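Local coordinates for BH2358 protein (Bacillus halodurans C-125, PDB 2RBD), which is of unknown function but is a putative spore coat protein whose family belongs to the ferritin clan of helical-bundle proteins, at residues 16-21 / 123-128. Numbering follows the deposited sequence. Where two conformers were deposited one is given.
Sequences YGEVFS and GQSIRE
Glu18, in the first turn of helix 16-42, reaches across to the loop of Ser125, Ile126 and Arg127 and grips two consecutive backbone amides with one carboxylate oxygen. The setting is a four-helix bundle, as expected of the ferritin clan, and the loop is the short link between helices 100-124 and 128-155; a buried acid can take up the backbone N-H groups of such a turn, as Glu18 does here for Ile126 and Arg127. From CB the Glu18 chain sets out with CG anti to the carbonyl carbon (chi1 -73°) and stays extended to the carboxylate, where Glu18 CD lies 3.9 Å from Ile126 N. At the tip the two oxygens divide the work. OE2 takes the Arg127 N-H through its syn lone pair, Arg127 N to Glu18 OE2 being 2.8 Å and the bond nearly straight at 167°. The Ile126 N-H comes to the same oxygen on its anti side, 32° out of the carboxylate plane, with Ile126 N again 2.8 Å from Glu18 OE2. OE1 accepts from the backbone N of His15, just ahead of the helix, so the carboxylate ties the start of one helix to the link between two others. Arg127, the N-cap residue of helix 128-155, crosses the Glu18 side chain at about a right angle and brings its CB to 3.7 Å from Glu18 OE2. Its guanidinium leads elsewhere, to a salt bridge with Asp129 and hydrogen bonds to Glu12 O and Asn73; Glu18 OE1 and Arg127 NE remain 5.5 Å apart, near enough for the positive charge perhaps to stabilise the carboxylate. Beside this grip, the end of the Gln124 side chain comes up to Gly17 and Ser21. Ser125 turns OG back to Ile121 O, and Ser125 CA sits 3.5 Å from Glu18 OE2.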
loop_
_atom_site.group_PDB
_atom_site.type_symbol
_atom_site.label_atom_id
_atom_site.label_comp_id
_atom_site.label_asym_id
_atom_site.label_seq_id
_atom_site.Cartn_x
_atom_site.Cartn_y
_atom_site.Cartn_z
ATOM N N TYR A 16 6.155 18.841 -1.964
ATOM C CA TYR A 16 4.875 18.608 -2.641
ATOM C C TYR A 16 4.129 17.390 -2.143
ATOM O O TYR A 16 2.904 17.414 -2.024
ATOM C CB TYR A 16 5.106 18.448 -4.130
ATOM C CG TYR A 16 5.054 19.700 -4.990
ATOM C CD1 TYR A 16 5.482 20.921 -4.532
ATOM C CD2 TYR A 16 4.598 19.609 -6.257
ATOM C CE1 TYR A 16 5.428 22.050 -5.352
ATOM C CE2 TYR A 16 4.533 20.707 -7.071
ATOM C CZ TYR A 16 4.962 21.925 -6.613
ATOM O OH TYR A 16 4.884 23.027 -7.477
ATOM N N GLY A 17 4.870 16.343 -1.819
ATOM C CA GLY A 17 4.279 15.141 -1.239
ATOM C C GLY A 17 3.696 15.339 0.133
ATOM O O GLY A 17 2.620 14.847 0.441
ATOM N N GLU A 18 4.424 16.024 0.986
ATOM C CA GLU A 18 3.915 16.364 2.281
ATOM C C GLU A 18 2.630 17.183 2.194
ATOM O O GLU A 18 1.673 16.933 2.935
ATOM C CB GLU A 18 4.980 17.125 3.079
ATOM C CG GLU A 18 6.129 16.214 3.574
ATOM C CD GLU A 18 7.386 16.963 4.055
ATOM O OE1 GLU A 18 7.589 18.171 3.754
ATOM O OE2 GLU A 18 8.161 16.365 4.810
ATOM N N VAL A 19 2.613 18.168 1.301
ATOM C CA VAL A 19 1.417 18.970 1.118
ATOM C C VAL A 19 0.251 18.115 0.616
ATOM O O VAL A 19 -0.838 18.104 1.219
ATOM C CB VAL A 19 1.673 20.186 0.185
ATOM C CG1 VAL A 19 0.341 20.919 -0.140
ATOM C CG2 VAL A 19 2.674 21.177 0.868
ATOM N N PHE A 20 0.476 17.368 -0.452
ATOM C CA PHE A 20 -0.616 16.593 -1.008
ATOM C C PHE A 20 -1.126 15.533 -0.034
ATOM O O PHE A 20 -2.342 15.350 0.124
ATOM C CB PHE A 20 -0.224 15.942 -2.337
ATOM C CG PHE A 20 -1.314 15.151 -2.959
ATOM C CD1 PHE A 20 -2.335 15.780 -3.618
ATOM C CD2 PHE A 20 -1.347 13.784 -2.842
ATOM C CE1 PHE A 20 -3.383 15.081 -4.182
ATOM C CE2 PHE A 20 -2.391 13.076 -3.419
ATOM C CZ PHE A 20 -3.392 13.720 -4.065
ATOM N N SER A 21 -0.206 14.867 0.629
ATOM C CA SER A 21 -0.593 13.785 1.531
ATOM C C SER A 21 -1.376 14.287 2.751
ATOM O O SER A 21 -2.358 13.667 3.164
ATOM C CB SER A 21 0.622 12.979 1.972
ATOM O OG SER A 21 1.113 12.257 0.867
ATOM N N GLY A 123 6.957 7.678 6.047
ATOM C CA GLY A 123 8.015 7.259 5.131
ATOM C C GLY A 123 8.457 8.268 4.088
ATOM O O GLY A 123 9.630 8.284 3.708
ATOM N N GLN A 124 7.553 9.123 3.630
ATOM C CA GLN A 124 7.866 10.078 2.594
ATOM C C GLN A 124 8.230 11.446 3.161
ATOM O O GLN A 124 8.613 12.352 2.421
ATOM C CB GLN A 124 6.709 10.180 1.615
ATOM C CG GLN A 124 5.540 10.972 2.096
ATOM C CD GLN A 124 4.556 11.273 0.949
ATOM O OE1 GLN A 124 4.265 12.444 0.662
ATOM N NE2 GLN A 124 4.083 10.208 0.262
ATOM N N SER A 125 8.128 11.581 4.464
ATOM C CA SER A 125 8.390 12.860 5.116
ATOM C C SER A 125 9.870 13.197 5.200
ATOM O O SER A 125 10.703 12.340 5.393
ATOM C CB SER A 125 7.834 12.879 6.542
ATOM O OG SER A 125 6.417 12.949 6.518
ATOM N N ILE A 126 10.168 14.468 5.010
ATOM C CA ILE A 126 11.509 15.027 5.207
ATOM C C ILE A 126 11.482 16.015 6.344
ATOM O O ILE A 126 12.409 16.056 7.144
ATOM C CB ILE A 126 12.016 15.684 3.921
ATOM C CG1 ILE A 126 12.180 14.634 2.828
ATOM C CG2 ILE A 126 13.350 16.408 4.185
ATOM C CD1 ILE A 126 12.712 15.170 1.488
ATOM N N ARG A 127 10.388 16.745 6.504
ATOM C CA ARG A 127 10.247 17.593 7.684
ATOM C C ARG A 127 9.910 16.756 8.895
ATOM O O ARG A 127 8.913 16.017 8.907
ATOM C CB ARG A 127 9.237 18.721 7.448
ATOM C CG ARG A 127 9.892 20.099 7.547
ATOM C CD ARG A 127 8.969 21.212 7.240
ATOM N NE ARG A 127 7.902 21.377 8.216
ATOM C CZ ARG A 127 7.011 22.349 8.149
ATOM N NH1 ARG A 127 7.084 23.266 7.199
ATOM N NH2 ARG A 127 6.053 22.424 9.036
ATOM N N GLU A 128 10.743 16.863 9.930
ATOM C CA GLU A 128 10.621 15.979 11.092
ATOM C C GLU A 128 9.294 16.115 11.844
ATOM O O GLU A 128 8.781 15.150 12.412
ATOM C CB GLU A 128 11.789 16.214 12.068
ATOM C CG GLU A 128 13.124 15.821 11.507
ATOM C CD GLU A 128 14.317 16.186 12.445
ATOM O OE1 GLU A 128 14.162 17.055 13.339
ATOM O OE2 GLU A 128 15.410 15.585 12.273
#